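Local coordinates for DNA mismatch repair protein PMS1 (Saccharomyces cerevisiae, PDB 3H4L) that binds ATP through a GHKL-type (gyrase, Hsp90, histidine kinase, MutL) ATPase domain and probably acts in DNA mismatch repair, at residues B[281-286]-B[300-305]; B[212-217]-B[224-229]; B[306-311]-B[356-361]; B[295-300]-B[348-353]. All blocks are in the same frame, centred on the assembly; numbering follows the deposited sequence.

Interaction 1 (B[281-286]-B[300-305])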
loop_
_atom_site.group_PDB
_atom_site.type_symbol
_atom_site.label_atom_id
_atom_site.label_comp_id
_atom_site.label_asym_id
_atom_site.label_seq_id
_atom_site.Cartn_x
_atom_site.Cartn_y
_atom_site.Cartn_z
ATOM N N ASP B 281 -0.970 13.132 17.167
ATOM C CA ASP B 281 -0.979 12.700 15.776
ATOM C C ASP B 281 -2.162 11.827 15.382
ATOM O O ASP B 281 -2.319 11.490 14.212
ATOM C CB ASP B 281 0.320 11.946 15.453
ATOM C CG ASP B 281 0.391 10.577 16.119
ATOM O OD1 ASP B 281 1.268 9.771 15.737
ATOM O OD2 ASP B 281 -0.425 10.308 17.025
ATOM N N ARG B 282 -2.989 11.456 16.347
ATOM C CA ARG B 282 -4.128 10.605 16.041
ATOM C C ARG B 282 -5.426 11.123 16.659
ATOM O O ARG B 282 -6.012 10.473 17.530
ATOM C CB ARG B 282 -3.844 9.178 16.522
ATOM C CG ARG B 282 -4.800 8.123 15.978
ATOM C CD ARG B 282 -4.342 6.701 16.319
ATOM N NE ARG B 282 -3.021 6.400 15.771
ATOM C CZ ARG B 282 -2.463 5.191 15.759
ATOM N NH1 ARG B 282 -3.105 4.141 16.264
ATOM N NH2 ARG B 282 -1.257 5.033 15.235
ATOM N N GLN B 283 -5.880 12.286 16.193
ATOM C CA GLN B 283 -7.108 12.880 16.715
ATOM C C GLN B 283 -8.132 13.197 15.606
ATOM O O GLN B 283 -7.871 14.010 14.720
ATOM C CB GLN B 283 -6.761 14.146 17.513
ATOM C CG GLN B 283 -5.552 13.983 18.446
ATOM C CD GLN B 283 -5.411 15.117 19.457
ATOM O OE1 GLN B 283 -5.477 16.295 19.106
ATOM N NE2 GLN B 283 -5.204 14.758 20.718
ATOM N N PHE B 284 -9.295 12.544 15.670
ATOM C CA PHE B 284 -10.366 12.739 14.685
ATOM C C PHE B 284 -11.674 13.154 15.361
ATOM O O PHE B 284 -12.107 12.529 16.336
ATOM C CB PHE B 284 -10.643 11.449 13.900
ATOM C CG PHE B 284 -9.457 10.914 13.164
ATOM C CD1 PHE B 284 -8.501 10.160 13.819
ATOM C CD2 PHE B 284 -9.295 11.162 11.804
ATOM C CE1 PHE B 284 -7.398 9.656 13.131
ATOM C CE2 PHE B 284 -8.193 10.662 11.109
ATOM C CZ PHE B 284 -7.245 9.907 11.776
ATOM N N ILE B 285 -12.313 14.189 14.826
ATOM C CA ILE B 285 -13.582 14.679 15.369
ATOM C C ILE B 285 -14.593 14.825 14.250
ATOM O O ILE B 285 -14.288 15.370 13.183
ATOM C CB ILE B 285 -13.433 16.053 15.992
ATOM C CG1 ILE B 285 -12.857 16.983 14.925
ATOM C CG2 ILE B 285 -12.578 15.974 17.237
ATOM C CD1 ILE B 285 -12.481 18.319 15.381
ATOM N N TYR B 286 -15.805 14.364 14.505
ATOM C CA TYR B 286 -16.842 14.449 13.504
ATOM C C TYR B 286 -18.135 15.058 14.028
ATOM O O TYR B 286 -18.524 14.847 15.176
ATOM C CB TYR B 286 -17.162 13.063 12.958
ATOM C CG TYR B 286 -15.970 12.219 12.593
ATOM C CD1 TYR B 286 -15.238 11.553 13.572
ATOM C CD2 TYR B 286 -15.624 12.019 11.257
ATOM C CE1 TYR B 286 -14.206 10.694 13.227
ATOM C CE2 TYR B 286 -14.594 11.169 10.904
ATOM C CZ TYR B 286 -13.894 10.499 11.889
ATOM O OH TYR B 286 -12.939 9.574 11.535
ATOM N N CYS B 300 -9.763 21.803 24.026
ATOM C CA CYS B 300 -10.448 21.368 25.232
ATOM C C CYS B 300 -10.114 19.909 25.560
ATOM O O CYS B 300 -9.777 19.587 26.702
ATOM C CB CYS B 300 -11.960 21.540 25.079
ATOM S SG CYS B 300 -12.886 21.046 26.555
ATOM N N CYS B 301 -10.202 19.033 24.563
ATOM C CA CYS B 301 -9.898 17.619 24.759
ATOM C C CYS B 301 -8.511 17.474 25.374
ATOM O O CYS B 301 -8.340 16.835 26.408
ATOM C CB CYS B 301 -9.929 16.878 23.415
ATOM S SG CYS B 301 -11.412 15.907 23.025
ATOM N N ASN B 302 -7.525 18.082 24.724
ATOM C CA ASN B 302 -6.141 18.023 25.173
ATOM C C ASN B 302 -5.906 18.474 26.607
ATOM O O ASN B 302 -5.273 17.763 27.386
ATOM C CB ASN B 302 -5.250 18.839 24.233
ATOM C CG ASN B 302 -5.158 18.228 22.846
ATOM O OD1 ASN B 302 -4.841 17.044 22.695
ATOM N ND2 ASN B 302 -5.424 19.036 21.825
ATOM N N GLU B 303 -6.408 19.650 26.961
ATOM C CA GLU B 303 -6.207 20.162 28.311
ATOM C C GLU B 303 -6.838 19.254 29.367
ATOM O O GLU B 303 -6.169 18.835 30.318
ATOM C CB GLU B 303 -6.759 21.585 28.419
ATOM C CG GLU B 303 -8.259 21.699 28.325
ATOM C CD GLU B 303 -8.695 23.106 27.988
ATOM O OE1 GLU B 303 -9.912 23.392 28.069
ATOM O OE2 GLU B 303 -7.813 23.923 27.632
ATOM N N VAL B 304 -8.120 18.947 29.189
ATOM C CA VAL B 304 -8.846 18.081 30.113
ATOM C C VAL B 304 -8.114 16.760 30.309
ATOM O O VAL B 304 -8.148 16.186 31.392
ATOM C CB VAL B 304 -10.263 17.769 29.593
ATOM C CG1 VAL B 304 -10.994 16.873 30.580
ATOM C CG2 VAL B 304 -11.031 19.062 29.372
ATOM N N TYR B 305 -7.459 16.280 29.256
ATOM C CA TYR B 305 -6.722 15.019 29.323
ATOM C C TYR B 305 -5.407 15.179 30.084
ATOM O O TYR B 305 -5.002 14.289 30.834
ATOM C CB TYR B 305 -6.420 14.494 27.919
ATOM C CG TYR B 305 -5.744 13.141 27.915
ATOM C CD1 TYR B 305 -6.480 11.973 28.099
ATOM C CD2 TYR B 305 -4.362 13.032 27.756
ATOM C CE1 TYR B 305 -5.860 10.729 28.123
ATOM C CE2 TYR B 305 -3.731 11.795 27.781
ATOM C CZ TYR B 305 -4.484 10.646 27.965
ATOM O OH TYR B 305 -3.861 9.414 28.009
#

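Interaction 2 (B[212-217]-B[224-229])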
loop_
_atom_site.group_PDB
_atom_site.type_symbol
_atom_site.label_atom_id
_atom_site.label_comp_id
_atom_site.label_asym_id
_atom_site.label_seq_id
_atom_site.Cartn_x
_atom_site.Cartn_y
_atom_site.Cartn_z
ATOM N N SER B 212 -18.878 -1.126 12.276
ATOM C CA SER B 212 -18.963 -0.150 13.351
ATOM C C SER B 212 -17.643 0.627 13.367
ATOM O O SER B 212 -16.648 0.185 12.787
ATOM C CB SER B 212 -19.158 -0.853 14.695
ATOM O OG SER B 212 -17.992 -1.572 15.066
ATOM N N MET B 213 -17.645 1.783 14.023
ATOM C CA MET B 213 -16.450 2.619 14.132
ATOM C C MET B 213 -15.290 1.793 14.694
ATOM O O MET B 213 -14.142 1.930 14.274
ATOM C CB MET B 213 -16.730 3.808 15.058
ATOM C CG MET B 213 -15.516 4.665 15.352
ATOM S SD MET B 213 -15.898 6.040 16.445
ATOM C CE MET B 213 -17.067 6.979 15.429
ATOM N N ARG B 214 -15.607 0.928 15.649
ATOM C CA ARG B 214 -14.610 0.075 16.269
ATOM C C ARG B 214 -13.945 -0.842 15.253
ATOM O O ARG B 214 -12.720 -0.845 15.116
ATOM C CB ARG B 214 -15.255 -0.769 17.359
ATOM C CG ARG B 214 -14.294 -1.745 17.991
ATOM C CD ARG B 214 -14.916 -2.462 19.158
ATOM N NE ARG B 214 -13.897 -3.154 19.933
ATOM C CZ ARG B 214 -14.094 -3.645 21.150
ATOM N NH1 ARG B 214 -15.280 -3.521 21.734
ATOM N NH2 ARG B 214 -13.101 -4.249 21.788
ATOM N N LYS B 215 -14.752 -1.630 14.550
ATOM C CA LYS B 215 -14.211 -2.540 13.555
ATOM C C LYS B 215 -13.306 -1.773 12.597
ATOM O O LYS B 215 -12.250 -2.278 12.198
ATOM C CB LYS B 215 -15.338 -3.240 12.790
ATOM C CG LYS B 215 -16.262 -4.067 13.690
ATOM C CD LYS B 215 -17.282 -4.892 12.904
ATOM C CE LYS B 215 -16.608 -6.021 12.135
ATOM N NZ LYS B 215 -17.570 -6.844 11.338
ATOM N N ASN B 216 -13.697 -0.546 12.253
ATOM C CA ASN B 216 -12.900 0.271 11.342
ATOM C C ASN B 216 -11.619 0.824 11.956
ATOM O O ASN B 216 -10.613 0.954 11.268
ATOM C CB ASN B 216 -13.728 1.423 10.761
ATOM C CG ASN B 216 -14.743 0.947 9.741
ATOM O OD1 ASN B 216 -14.524 -0.050 9.062
ATOM N ND2 ASN B 216 -15.852 1.665 9.618
ATOM N N ILE B 217 -11.636 1.163 13.239
ATOM C CA ILE B 217 -10.417 1.681 13.851
ATOM C C ILE B 217 -9.425 0.532 13.894
ATOM O O ILE B 217 -8.230 0.721 13.679
ATOM C CB ILE B 217 -10.645 2.192 15.296
ATOM C CG1 ILE B 217 -11.528 3.441 15.275
ATOM C CG2 ILE B 217 -9.297 2.496 15.970
ATOM C CD1 ILE B 217 -11.810 4.014 16.647
ATOM N N GLY B 224 -3.259 -2.455 17.733
ATOM C CA GLY B 224 -2.820 -1.436 18.667
ATOM C C GLY B 224 -3.788 -0.270 18.634
ATOM O O GLY B 224 -3.822 0.557 19.545
ATOM N N GLY B 225 -4.583 -0.215 17.569
ATOM C CA GLY B 225 -5.551 0.854 17.405
ATOM C C GLY B 225 -6.522 1.015 18.559
ATOM O O GLY B 225 -6.874 2.138 18.924
ATOM N N MET B 226 -6.950 -0.107 19.129
ATOM C CA MET B 226 -7.890 -0.109 20.245
ATOM C C MET B 226 -7.204 -0.122 21.611
ATOM O O MET B 226 -7.804 0.265 22.610
ATOM C CB MET B 226 -8.819 -1.322 20.148
ATOM C CG MET B 226 -9.929 -1.211 19.115
ATOM S SD MET B 226 -11.183 0.014 19.549
ATOM C CE MET B 226 -11.614 0.591 17.940
ATOM N N ARG B 227 -5.955 -0.575 21.653
ATOM C CA ARG B 227 -5.207 -0.641 22.908
ATOM C C ARG B 227 -5.234 0.713 23.616
ATOM O O ARG B 227 -4.732 1.708 23.089
ATOM C CB ARG B 227 -3.756 -1.066 22.640
ATOM C CG ARG B 227 -3.012 -1.566 23.872
ATOM C CD ARG B 227 -1.621 -2.091 23.521
ATOM N NE ARG B 227 -0.694 -1.024 23.142
ATOM C CZ ARG B 227 0.530 -1.231 22.658
ATOM N NH1 ARG B 227 0.975 -2.470 22.490
ATOM N NH2 ARG B 227 1.315 -0.204 22.351
ATOM N N GLY B 228 -5.832 0.745 24.804
ATOM C CA GLY B 228 -5.913 1.984 25.561
ATOM C C GLY B 228 -7.181 2.776 25.297
ATOM O O GLY B 228 -7.412 3.810 25.922
ATOM N N LEU B 229 -8.004 2.291 24.369
ATOM C CA LEU B 229 -9.254 2.960 24.022
ATOM C C LEU B 229 -10.425 2.499 24.874
ATOM O O LEU B 229 -10.486 1.347 25.308
ATOM C CB LEU B 229 -9.612 2.731 22.552
ATOM C CG LEU B 229 -8.778 3.348 21.437
ATOM C CD1 LEU B 229 -9.498 3.075 20.129
ATOM C CD2 LEU B 229 -8.597 4.851 21.637
#

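Interaction 3 (B[306-311]-B[356-361])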
loop_
_atom_site.group_PDB
_atom_site.type_symbol
_atom_site.label_atom_id
_atom_site.label_comp_id
_atom_site.label_asym_id
_atom_site.label_seq_id
_atom_site.Cartn_x
_atom_site.Cartn_y
_atom_site.Cartn_z
ATOM N N LYS B 306 -4.737 16.310 29.870
ATOM C CA LYS B 306 -3.473 16.592 30.540
ATOM C C LYS B 306 -3.656 16.407 32.046
ATOM O O LYS B 306 -2.892 15.693 32.699
ATOM C CB LYS B 306 -3.029 18.022 30.235
ATOM N N THR B 307 -4.692 17.041 32.584
ATOM C CA THR B 307 -4.976 16.966 34.007
ATOM C C THR B 307 -4.960 15.544 34.560
ATOM O O THR B 307 -4.817 15.353 35.764
ATOM C CB THR B 307 -6.338 17.616 34.337
ATOM O OG1 THR B 307 -7.394 16.851 33.746
ATOM C CG2 THR B 307 -6.391 19.045 33.800
ATOM N N PHE B 308 -5.100 14.548 33.690
ATOM C CA PHE B 308 -5.095 13.155 34.137
ATOM C C PHE B 308 -3.813 12.444 33.742
ATOM O O PHE B 308 -3.407 11.475 34.382
ATOM C CB PHE B 308 -6.283 12.378 33.555
ATOM C CG PHE B 308 -7.623 12.848 34.041
ATOM C CD1 PHE B 308 -8.215 13.985 33.504
ATOM C CD2 PHE B 308 -8.294 12.157 35.041
ATOM C CE1 PHE B 308 -9.462 14.429 33.956
ATOM C CE2 PHE B 308 -9.537 12.591 35.500
ATOM C CZ PHE B 308 -10.122 13.730 34.956
ATOM N N ASN B 309 -3.188 12.933 32.676
ATOM C CA ASN B 309 -1.949 12.363 32.153
ATOM C C ASN B 309 -1.213 13.486 31.409
ATOM O O ASN B 309 -1.441 13.705 30.219
ATOM C CB ASN B 309 -2.287 11.203 31.201
ATOM C CG ASN B 309 -1.055 10.460 30.702
ATOM O OD1 ASN B 309 -0.092 11.070 30.243
ATOM N ND2 ASN B 309 -1.092 9.132 30.774
ATOM N N ASN B 310 -0.338 14.196 32.119
ATOM C CA ASN B 310 0.415 15.321 31.553
ATOM C C ASN B 310 1.354 14.994 30.398
ATOM O O ASN B 310 1.350 15.678 29.371
ATOM C CB ASN B 310 1.204 16.024 32.666
ATOM C CG ASN B 310 0.349 17.005 33.464
ATOM O OD1 ASN B 310 0.799 17.561 34.471
ATOM N ND2 ASN B 310 -0.883 17.230 33.011
ATOM N N VAL B 311 2.141 13.936 30.564
ATOM C CA VAL B 311 3.120 13.510 29.565
ATOM C C VAL B 311 2.608 12.776 28.309
ATOM O O VAL B 311 3.371 12.040 27.682
ATOM C CB VAL B 311 4.217 12.632 30.235
ATOM C CG1 VAL B 311 4.814 13.368 31.431
ATOM C CG2 VAL B 311 3.630 11.303 30.678
ATOM N N ASP B 356 -15.306 14.628 34.097
ATOM C CA ASP B 356 -15.980 13.738 35.023
ATOM C C ASP B 356 -16.096 12.323 34.453
ATOM O O ASP B 356 -16.341 11.372 35.194
ATOM C CB ASP B 356 -17.360 14.307 35.379
ATOM C CG ASP B 356 -18.495 13.429 34.908
ATOM O OD1 ASP B 356 -18.500 13.039 33.716
ATOM O OD2 ASP B 356 -19.387 13.136 35.731
ATOM N N TYR B 357 -15.931 12.185 33.138
ATOM C CA TYR B 357 -15.982 10.871 32.493
ATOM C C TYR B 357 -14.676 10.160 32.822
ATOM O O TYR B 357 -14.652 8.949 33.056
ATOM C CB TYR B 357 -16.110 11.009 30.971
ATOM C CG TYR B 357 -15.586 9.814 30.181
ATOM C CD1 TYR B 357 -16.405 8.716 29.906
ATOM C CD2 TYR B 357 -14.264 9.782 29.718
ATOM C CE1 TYR B 357 -15.927 7.621 29.191
ATOM C CE2 TYR B 357 -13.777 8.689 29.005
ATOM C CZ TYR B 357 -14.616 7.611 28.743
ATOM O OH TYR B 357 -14.154 6.526 28.020
ATOM N N TYR B 358 -13.586 10.923 32.820
ATOM C CA TYR B 358 -12.277 10.371 33.136
ATOM C C TYR B 358 -12.183 10.059 34.632
ATOM O O TYR B 358 -11.656 9.014 35.012
ATOM C CB TYR B 358 -11.169 11.341 32.711
ATOM C CG TYR B 358 -10.736 11.176 31.264
ATOM C CD1 TYR B 358 -10.715 12.267 30.385
ATOM C CD2 TYR B 358 -10.324 9.931 30.781
ATOM C CE1 TYR B 358 -10.292 12.120 29.062
ATOM C CE2 TYR B 358 -9.899 9.772 29.464
ATOM C CZ TYR B 358 -9.883 10.868 28.610
ATOM O OH TYR B 358 -9.437 10.708 27.317
ATOM N N ASN B 359 -12.701 10.953 35.476
ATOM C CA ASN B 359 -12.687 10.728 36.928
ATOM C C ASN B 359 -13.344 9.385 37.223
ATOM O O ASN B 359 -12.861 8.611 38.047
ATOM C CB ASN B 359 -13.462 11.824 37.671
ATOM C CG ASN B 359 -12.599 13.019 38.027
ATOM O OD1 ASN B 359 -11.530 12.870 38.620
ATOM N ND2 ASN B 359 -13.070 14.215 37.684
ATOM N N ARG B 360 -14.455 9.123 36.542
ATOM C CA ARG B 360 -15.185 7.873 36.711
ATOM C C ARG B 360 -14.399 6.684 36.164
ATOM O O ARG B 360 -14.637 5.537 36.545
ATOM C CB ARG B 360 -16.543 7.951 36.008
ATOM C CG ARG B 360 -17.542 8.868 36.693
ATOM C CD ARG B 360 -18.967 8.608 36.221
ATOM N NE ARG B 360 -19.939 9.231 37.117
ATOM C CZ ARG B 360 -21.255 9.065 37.038
ATOM N NH1 ARG B 360 -21.775 8.289 36.096
ATOM N NH2 ARG B 360 -22.053 9.669 37.912
ATOM N N GLN B 361 -13.461 6.960 35.269
ATOM C CA GLN B 361 -12.656 5.904 34.683
ATOM C C GLN B 361 -11.547 5.486 35.645
ATOM O O GLN B 361 -11.166 4.314 35.708
ATOM C CB GLN B 361 -12.048 6.376 33.367
ATOM C CG GLN B 361 -11.519 5.255 32.510
ATOM C CD GLN B 361 -11.033 5.743 31.172
ATOM O OE1 GLN B 361 -10.015 6.430 31.083
ATOM N NE2 GLN B 361 -11.765 5.402 30.117
#

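Interaction 4 (B[295-300]-B[348-353])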
loop_
_atom_site.group_PDB
_atom_site.type_symbol
_atom_site.label_atom_id
_atom_site.label_comp_id
_atom_site.label_asym_id
_atom_site.label_seq_id
_atom_site.Cartn_x
_atom_site.Cartn_y
_atom_site.Cartn_z
ATOM N N SER B 295 -10.891 23.124 15.851
ATOM C CA SER B 295 -9.703 23.498 16.615
ATOM C C SER B 295 -10.022 23.662 18.106
ATOM O O SER B 295 -9.347 23.093 18.972
ATOM C CB SER B 295 -9.111 24.790 16.061
ATOM N N THR B 296 -11.063 24.439 18.390
ATOM C CA THR B 296 -11.491 24.708 19.755
ATOM C C THR B 296 -11.786 23.454 20.583
ATOM O O THR B 296 -11.272 23.312 21.692
ATOM C CB THR B 296 -12.732 25.644 19.754
ATOM O OG1 THR B 296 -13.272 25.746 21.076
ATOM C CG2 THR B 296 -13.798 25.118 18.815
ATOM N N LEU B 297 -12.596 22.540 20.051
ATOM C CA LEU B 297 -12.941 21.323 20.786
ATOM C C LEU B 297 -11.749 20.402 21.039
ATOM O O LEU B 297 -11.758 19.616 21.991
ATOM C CB LEU B 297 -14.036 20.541 20.061
ATOM C CG LEU B 297 -14.566 19.313 20.817
ATOM C CD1 LEU B 297 -15.216 19.739 22.134
ATOM C CD2 LEU B 297 -15.572 18.575 19.948
ATOM N N LEU B 298 -10.728 20.478 20.191
ATOM C CA LEU B 298 -9.553 19.642 20.397
ATOM C C LEU B 298 -8.752 20.218 21.552
ATOM O O LEU B 298 -8.311 19.480 22.439
ATOM C CB LEU B 298 -8.687 19.572 19.136
ATOM C CG LEU B 298 -9.117 18.544 18.089
ATOM C CD1 LEU B 298 -8.063 18.470 17.001
ATOM C CD2 LEU B 298 -9.297 17.180 18.738
ATOM N N LYS B 299 -8.571 21.537 21.544
ATOM C CA LYS B 299 -7.834 22.187 22.615
ATOM C C LYS B 299 -8.442 21.708 23.924
ATOM O O LYS B 299 -7.733 21.240 24.813
ATOM C CB LYS B 299 -7.950 23.700 22.500
ATOM N N CYS B 300 -9.763 21.803 24.026
ATOM C CA CYS B 300 -10.448 21.368 25.232
ATOM C C CYS B 300 -10.114 19.909 25.560
ATOM O O CYS B 300 -9.777 19.587 26.702
ATOM C CB CYS B 300 -11.960 21.540 25.079
ATOM S SG CYS B 300 -12.886 21.046 26.555
ATOM N N ASP B 348 -17.856 24.369 27.446
ATOM C CA ASP B 348 -17.830 24.226 28.900
ATOM C C ASP B 348 -18.543 22.986 29.427
ATOM O O ASP B 348 -18.061 22.329 30.356
ATOM C CB ASP B 348 -18.423 25.477 29.556
ATOM C CG ASP B 348 -17.563 26.704 29.336
ATOM O OD1 ASP B 348 -16.424 26.729 29.860
ATOM O OD2 ASP B 348 -18.019 27.634 28.633
ATOM N N ILE B 349 -19.694 22.674 28.844
ATOM C CA ILE B 349 -20.446 21.504 29.270
ATOM C C ILE B 349 -19.697 20.241 28.859
ATOM O O ILE B 349 -19.791 19.208 29.519
ATOM C CB ILE B 349 -21.872 21.511 28.669
ATOM C CG1 ILE B 349 -22.688 22.630 29.330
ATOM C CG2 ILE B 349 -22.536 20.154 28.857
ATOM C CD1 ILE B 349 -24.165 22.611 28.997
ATOM N N PHE B 350 -18.939 20.338 27.774
ATOM C CA PHE B 350 -18.159 19.210 27.296
ATOM C C PHE B 350 -16.949 19.011 28.212
ATOM O O PHE B 350 -16.680 17.902 28.684
ATOM C CB PHE B 350 -17.675 19.464 25.861
ATOM C CG PHE B 350 -16.798 18.368 25.319
ATOM C CD1 PHE B 350 -17.343 17.139 24.954
ATOM C CD2 PHE B 350 -15.420 18.539 25.236
ATOM C CE1 PHE B 350 -16.525 16.098 24.520
ATOM C CE2 PHE B 350 -14.589 17.503 24.805
ATOM C CZ PHE B 350 -15.141 16.281 24.446
ATOM N N LYS B 351 -16.230 20.102 28.463
ATOM C CA LYS B 351 -15.037 20.066 29.296
ATOM C C LYS B 351 -15.288 19.368 30.625
ATOM O O LYS B 351 -14.516 18.502 31.025
ATOM C CB LYS B 351 -14.522 21.485 29.544
ATOM C CG LYS B 351 -13.166 21.544 30.242
ATOM C CD LYS B 351 -12.777 22.979 30.618
ATOM C CE LYS B 351 -12.714 23.902 29.396
ATOM N NZ LYS B 351 -12.325 25.307 29.740
ATOM N N THR B 352 -16.371 19.727 31.305
ATOM C CA THR B 352 -16.664 19.104 32.591
ATOM C C THR B 352 -17.236 17.699 32.419
ATOM O O THR B 352 -16.963 16.818 33.232
ATOM C CB THR B 352 -17.655 19.960 33.435
ATOM O OG1 THR B 352 -18.999 19.773 32.964
ATOM C CG2 THR B 352 -17.290 21.440 33.338
ATOM N N THR B 353 -18.022 17.494 31.360
ATOM C CA THR B 353 -18.634 16.189 31.088
ATOM C C THR B 353 -17.577 15.134 30.781
ATOM O O THR B 353 -17.701 13.978 31.194
ATOM C CB THR B 353 -19.622 16.245 29.896
ATOM O OG1 THR B 353 -20.794 16.984 30.265
ATOM C CG2 THR B 353 -20.037 14.840 29.489
#

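Interaction 1 (B[281-286]-B[300-305])
Gln-283, where strand 283-287 begins, faces Asn-302 on helix 295-306 across a wide backbone gap: the nearest CA pair, Gln-283 to Cys-301, is 9.7 Å apart, and the main chains do not touch. Strand, helix and strand 316-321 form a beta-alpha-beta unit of the S5-like domain, and backbone bonds from Phe-284 to Val-316 and Leu-318 join its two parallel strands. The gap is spanned by two carboxamides. Gln-283 NE2 donates to Asn-302 OD1 at 3.0 Å, with an N-H...O angle of 173°. The amides are nearly coplanar; the acceptor lies in the amide plane of Gln-283, while the donor meets OD1 at a C=O...N angle of 140°, off to one side of the carbonyl and only slightly tilted from its plane. On Gln-283, CG stands beside the backbone N (chi1 -44°) and the chain then runs extended, which carries the amide out to the helix. Its NE2 has a second acceptor, Pro-314 O, in the loop leading to strand 316-321, so this one nitrogen ties strand, helix and loop together. Shortened to an alanine here, the strand would probably leave Asn-302 OD1 and Pro-314 O without this shared donor, opening a gap toward the helix. Farther along, Ile-285 CG2 packs on Leu-298 CD2, one apolar point where strand and helix meet. Gln-283 OE1 lies 3.9 Å from the same methyl carbon, Leu-298 CD2.

Interaction 2 (B[212-217]-B[224-229])
Met-226, whose side chain reaches across to Arg-214 and Ile-217, offers its carbonyl O to Leu-229 N at 2.7 Å, the closing bond of a type II beta turn. Gly-228 fills the third position of that turn with a positive phi, where a CB would be jammed against the carbonyl O of Arg-227. The turn follows helix 213-221, and the chain doubles back so that Gly-225 CA comes within 6.1 Å of Ile-217 CA. This approach is close enough that a CB on Gly-225 would crowd Ile-217 O. The methyl of Met-226 does most of the touching. Its chain bends at chi2 (-69°) and again at the sulfur, which lays CE against the first turn of helix 213-221. CE comes to 3.2 Å from Ile-217 CB, a tight approach, and the methionine side chain crosses the isoleucine at about a right angle. The same CE is 3.4 Å from Arg-214 O and 3.6 Å from Arg-214 CG, so it is wedged against Arg-214 and Ile-217, three residues and about one turn apart. The extended arginine passes obliquely by the sulfur. Ile-217 CG2, which the same CE also touches, reaches Leu-229 CD1 at 4.2 Å. At the start of the helix Ser-212 is the N-cap, its OG accepting from Lys-215 N in a nearly straight bond. Ile-217 and Met-213 also rest on Ile-183 of helix 167-184, while Arg-214 and Leu-229 both touch Tyr-267, so helix 213-221 bridges helix 167-184 and strand 261-269, and the turn after it rests on that strand.

Interaction 3 (B[306-311]-B[356-361])
Phe-308 presents one face of its ring to Tyr-358, and the atom it receives is the CB methylene rather than the phenol. Tyr-358 CB stands 3.5 Å from the ring centroid and 16° off the normal, a CH-pi contact over the face, displaced toward the rim, so that CZ is its nearest ring atom at 3.4 Å. The two rings meet obliquely: their planes are 43° apart and the centroids 5.3 Å apart. The first torsion of Tyr-358 explains this. With CG beside the backbone N (chi1 -87°), the ring swings away from Phe-308 after CB has made contact, and its OH goes on to bond the carbonyl O of Ser-269. The phenylalanine belongs to the turn that follows helix 295-306, within the crossover of the beta-alpha-beta unit that ends in strand 316-321; Tyr-358 lies on helix 343-362, the last long helix of the modelled chain. Phe-308 thus joins the loop after helix 295-306 to the flank of helix 343-362. Asn-359 comes up at the ring's edge, with CG in the ring plane and OD1 3.7 Å from Phe-308 CE2, while its backbone N approaches CE2 obliquely at 3.6 Å. On the same helix Phe-308 also touches Ser-355, before Tyr-358, and Glu-362, after it, which spreads its contact over about two turns. On the far side of the tyrosine, one face of the Tyr-358 ring receives Tyr-357 CD2, and Gln-361 OE1, which accepts from Asn-271 N, sits in plane at its edge.

Interaction 4 (B[295-300]-B[348-353])
Cys-300 brings its sulfur to the rim of the Phe-350 ring, while Leu-297 covers a face of the same ring. SG lies 5.1 Å from the centroid and 82° off the ring normal, a Cys sulfur-aromatic contact at the edge. Leu-297 CD1 instead stands over the ring, 3.7 Å from the centroid, making a CH-pi contact with CD2 as its closest ring atom at 3.3 Å. Phe-350 has CG opposite its backbone N (chi1 177°), which projects the ring toward helix 295-306, where Leu-297 and Cys-300, about one turn apart, take its face and its edge. Cutting the ring down to an alanine would probably open a gap under Leu-297 CD1 and take the aromatic edge from the sulfur. SG also nestles against the aliphatic start of Lys-351, 3.4 Å from CB. The helix segments run in roughly the same direction, 28° apart, with axes 10.4 Å apart at closest approach. Facing elsewhere, Thr-353 OG1 bonds back to Ile-349 O. The two helices lie side by side on the four-stranded sheet, helix 295-306 against strand 283-287 and helix 343-362 against the other outer strand, 229-237, where Phe-350, Ile-349 and Thr-353 touch Leu-236.

In the fold
All four contacts lie in the half of the chain built round the four-stranded sheet 229-237, 261-269, 316-321, 283-287. Interaction 2 comes first along the chain and closes before the others open. Interactions 1 and 4 then cross in sequence, sharing helix 295-306 with centres about 9 Å apart; interaction 3, its centre about 13 Å from each, shares helix 343-362 with interaction 4. Interactions 1, 3 and 4 thus join the two helices that cover the sheet to each other and to its strand 283-287, while interaction 2, its centre about 16 Å from that of interaction 1, ties this domain to helix 167-184. Interactions 1 and 2 both have segments touching the second subunit.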